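Local coordinates for inactivation-no-after-potential D protein (Drosophila melanogaster, PDB 5F67) that binds the tail of the TRP channel through its third PDZ domain, probably as a scaffold for phototransduction proteins, at residues G50-D55 and G70-A75. Residues are numbered along the deposited sequence; the frame is centred on the assembly and turned at random.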
ATOM      1  N   GLY A  50       8.764   7.047   6.050  1.00 14.95           N
ATOM      2  CA  GLY A  50       7.513   7.101   5.322  1.00 14.48           C
ATOM      3  C   GLY A  50       6.680   5.868   5.584  1.00 14.37           C
ATOM      4  O   GLY A  50       6.911   5.158   6.569  1.00 15.69           O
ATOM      5  N   ILE A  51       5.714   5.613   4.698  1.00 10.81           N
ATOM      6  CA  ILE A  51       4.780   4.508   4.867  1.00 10.02           C
ATOM      7  C   ILE A  51       5.212   3.351   3.973  1.00 14.86           C
ATOM      8  O   ILE A  51       5.448   3.538   2.776  1.00 14.10           O
ATOM      9  CB  ILE A  51       3.352   4.933   4.467  1.00 10.31           C
ATOM     10  CG1 ILE A  51       2.936   6.170   5.280  1.00 14.77           C
ATOM     11  CG2 ILE A  51       2.363   3.778   4.659  1.00 13.84           C
ATOM     12  CD1 ILE A  51       2.697   5.890   6.778  1.00 18.76           C
ATOM     13  N   PHE A  52       5.311   2.156   4.552  1.00 11.61           N
ATOM     14  CA  PHE A  52       5.757   0.979   3.800  1.00 14.69           C
ATOM     15  C   PHE A  52       4.771  -0.165   3.946  1.00 13.16           C
ATOM     16  O   PHE A  52       4.167  -0.351   4.997  1.00 12.63           O
ATOM     17  CB  PHE A  52       7.136   0.522   4.290  1.00 10.90           C
ATOM     18  CG  PHE A  52       8.220   1.534   4.057  1.00 11.00           C
ATOM     19  CD1 PHE A  52       8.451   2.549   4.979  1.00 13.07           C
ATOM     20  CD2 PHE A  52       9.002   1.480   2.912  1.00 17.13           C
ATOM     21  CE1 PHE A  52       9.445   3.492   4.764  1.00 14.06           C
ATOM     22  CE2 PHE A  52      10.012   2.421   2.691  1.00 14.82           C
ATOM     23  CZ  PHE A  52      10.232   3.428   3.622  1.00 17.74           C
ATOM     24  N   ILE A  53       4.591  -0.936   2.880  1.00 13.35           N
ATOM     25  CA  ILE A  53       3.791  -2.151   2.977  1.00 10.27           C
ATOM     26  C   ILE A  53       4.504  -3.115   3.925  1.00 13.19           C
ATOM     27  O   ILE A  53       5.693  -3.386   3.745  1.00 14.97           O
ATOM     28  CB  ILE A  53       3.634  -2.836   1.605  1.00 11.58           C
ATOM     29  CG1 ILE A  53       3.054  -1.858   0.576  1.00 16.73           C
ATOM     30  CG2 ILE A  53       2.770  -4.101   1.724  1.00 11.33           C
ATOM     31  CD1 ILE A  53       1.652  -1.345   0.936  1.00 16.39           C
ATOM     32  N   SER A  54       3.786  -3.633   4.922  1.00 10.89           N
ATOM     33  CA  SER A  54       4.397  -4.478   5.949  1.00 13.66           C
ATOM     34  C   SER A  54       3.882  -5.912   5.906  1.00 16.20           C
ATOM     35  O   SER A  54       4.497  -6.818   6.465  1.00 14.84           O
ATOM     36  CB  SER A  54       4.151  -3.883   7.334  1.00 12.72           C
ATOM     37  OG  SER A  54       2.762  -3.811   7.608  1.00 14.53           O
ATOM     38  N   ASP A  55       2.741  -6.122   5.259  1.00 15.56           N
ATOM     39  CA  ASP A  55       2.242  -7.476   5.097  1.00 15.08           C
ATOM     40  C   ASP A  55       1.304  -7.515   3.917  1.00 12.46           C
ATOM     41  O   ASP A  55       0.817  -6.483   3.451  1.00 11.98           O
ATOM     42  CB  ASP A  55       1.555  -7.986   6.380  1.00 13.63           C
ATOM     43  CG  ASP A  55       1.640  -9.498   6.530  1.00 21.52           C
ATOM     44  OD1 ASP A  55       1.918 -10.198   5.531  1.00 20.25           O
ATOM     45  OD2 ASP A  55       1.435  -9.997   7.657  1.00 25.03           O
ATOM     46  N   GLY A  70       7.433  -4.440   1.834  1.00 15.69           N
ATOM     47  CA  GLY A  70       8.609  -3.586   1.791  1.00 15.19           C
ATOM     48  C   GLY A  70       8.468  -2.410   0.835  1.00 17.92           C
ATOM     49  O   GLY A  70       9.266  -1.471   0.894  1.00 18.08           O
ATOM     50  N   ASP A  71       7.475  -2.454  -0.057  1.00 15.23           N
ATOM     51  CA  ASP A  71       7.276  -1.350  -1.008  1.00 14.01           C
ATOM     52  C   ASP A  71       6.943  -0.068  -0.257  1.00 12.58           C
ATOM     53  O   ASP A  71       6.212  -0.109   0.740  1.00 13.51           O
ATOM     54  CB  ASP A  71       6.110  -1.636  -1.954  1.00 16.35           C
ATOM     55  CG  ASP A  71       6.465  -2.596  -3.067  1.00 20.18           C
ATOM     56  OD1 ASP A  71       7.653  -2.975  -3.191  1.00 20.31           O
ATOM     57  OD2 ASP A  71       5.538  -2.959  -3.834  1.00 15.27           O
ATOM     58  N   MET A  72       7.458   1.068  -0.722  1.00 11.87           N
ATOM     59  CA  MET A  72       7.068   2.347  -0.116  1.00 10.03           C
ATOM     60  C   MET A  72       5.788   2.830  -0.781  1.00 16.04           C
ATOM     61  O   MET A  72       5.678   2.802  -2.002  1.00 14.10           O
ATOM     62  CB  MET A  72       8.169   3.389  -0.304  1.00 11.26           C
ATOM     63  CG  MET A  72       7.974   4.682   0.488  1.00 14.21           C
ATOM     64  SD  MET A  72       9.302   5.858   0.105  1.00 23.09           S
ATOM     65  CE  MET A  72       8.941   7.130   1.333  1.00 30.84           C
ATOM     66  N   LEU A  73       4.820   3.258   0.024  1.00 10.77           N
ATOM     67  CA  LEU A  73       3.537   3.743  -0.478  1.00  9.97           C
ATOM     68  C   LEU A  73       3.598   5.258  -0.631  1.00 14.94           C
ATOM     69  O   LEU A  73       3.740   5.990   0.366  1.00 14.86           O
ATOM     70  CB  LEU A  73       2.412   3.350   0.496  1.00 10.86           C
ATOM     71  CG  LEU A  73       1.030   3.885   0.125  1.00 10.81           C
ATOM     72  CD1 LEU A  73       0.538   3.283  -1.187  1.00 14.64           C
ATOM     73  CD2 LEU A  73       0.032   3.607   1.253  1.00 12.35           C
ATOM     74  N   LEU A  74       3.509   5.726  -1.877  1.00 12.54           N
ATOM     75  CA  LEU A  74       3.749   7.135  -2.181  1.00 12.95           C
ATOM     76  C   LEU A  74       2.469   7.936  -2.449  1.00 11.12           C
ATOM     77  O   LEU A  74       2.445   9.151  -2.252  1.00 12.81           O
ATOM     78  CB  LEU A  74       4.709   7.252  -3.368  1.00 10.25           C
ATOM     79  CG  LEU A  74       6.047   6.541  -3.139  1.00 13.94           C
ATOM     80  CD1 LEU A  74       6.859   6.490  -4.428  1.00 17.87           C
ATOM     81  CD2 LEU A  74       6.837   7.249  -2.065  1.00 21.08           C
ATOM     82  N   ALA A  75       1.412   7.265  -2.892  1.00 10.92           N
ATOM     83  CA  ALA A  75       0.107   7.921  -3.038  1.00 10.37           C
ATOM     84  C   ALA A  75      -1.035   6.923  -2.985  1.00 12.31           C
ATOM     85  O   ALA A  75      -0.867   5.758  -3.348  1.00 13.29           O
ATOM     86  CB  ALA A  75       0.047   8.705  -4.340  1.00 14.92           C
TER
HETATM   87  O   HOH W   1       5.342   7.295   2.295  1.00 14.84           O
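Phe52 lies against the extended side chain of Met72, whose CG sits over one face of the ring, 4.2 Å from the centroid of Phe52. Here the two sheets of the PDZ fold meet: strand 50-56, paired on its other side with strand 37-44, touches the start of strand 72-76 through a single antiparallel bridge between Phe52 and Met72. With CG anti to the backbone N (chi1 -170°), Met72 runs across the ring, bringing CB to 3.6 Å from Phe52 CE2 and leaving SD oblique to the ring in a Met-aromatic contact. The ring edge at Phe52 CD2 faces the carbonyl oxygen of Gly70. An alanine in place of Phe52 would probably leave a gap beside Met72 and set its thioether free to turn.

Three backbone bonds of 2.8 Å, Leu73 N to Ile51 O, Ile53 N to Asp71 O and Gly70 N to Ile53 O, zip the segments together. Away from the aromatic ring, Ile51 and Leu73 lie side by side, and Ile53 lays CG1 alongside Asp71 CB, 4.0 Å away. The Asp71 carboxylate turns elsewhere: OD1 bonds to Thr106, while OD2 takes the Lys68 amide and a salt bridge to Arg25, tying this turn to the start of strand 25-30 and to Thr106, just past strand 99-105. Beyond the bridge the segments, their N-to-C directions 125° apart and so well short of antiparallel, draw apart, and a water fills in for direct pairing. It accepts from Ile51 N at 3.0 Å and donates to Leu73 O, an oxygen that also bonds to Thr81 OG1.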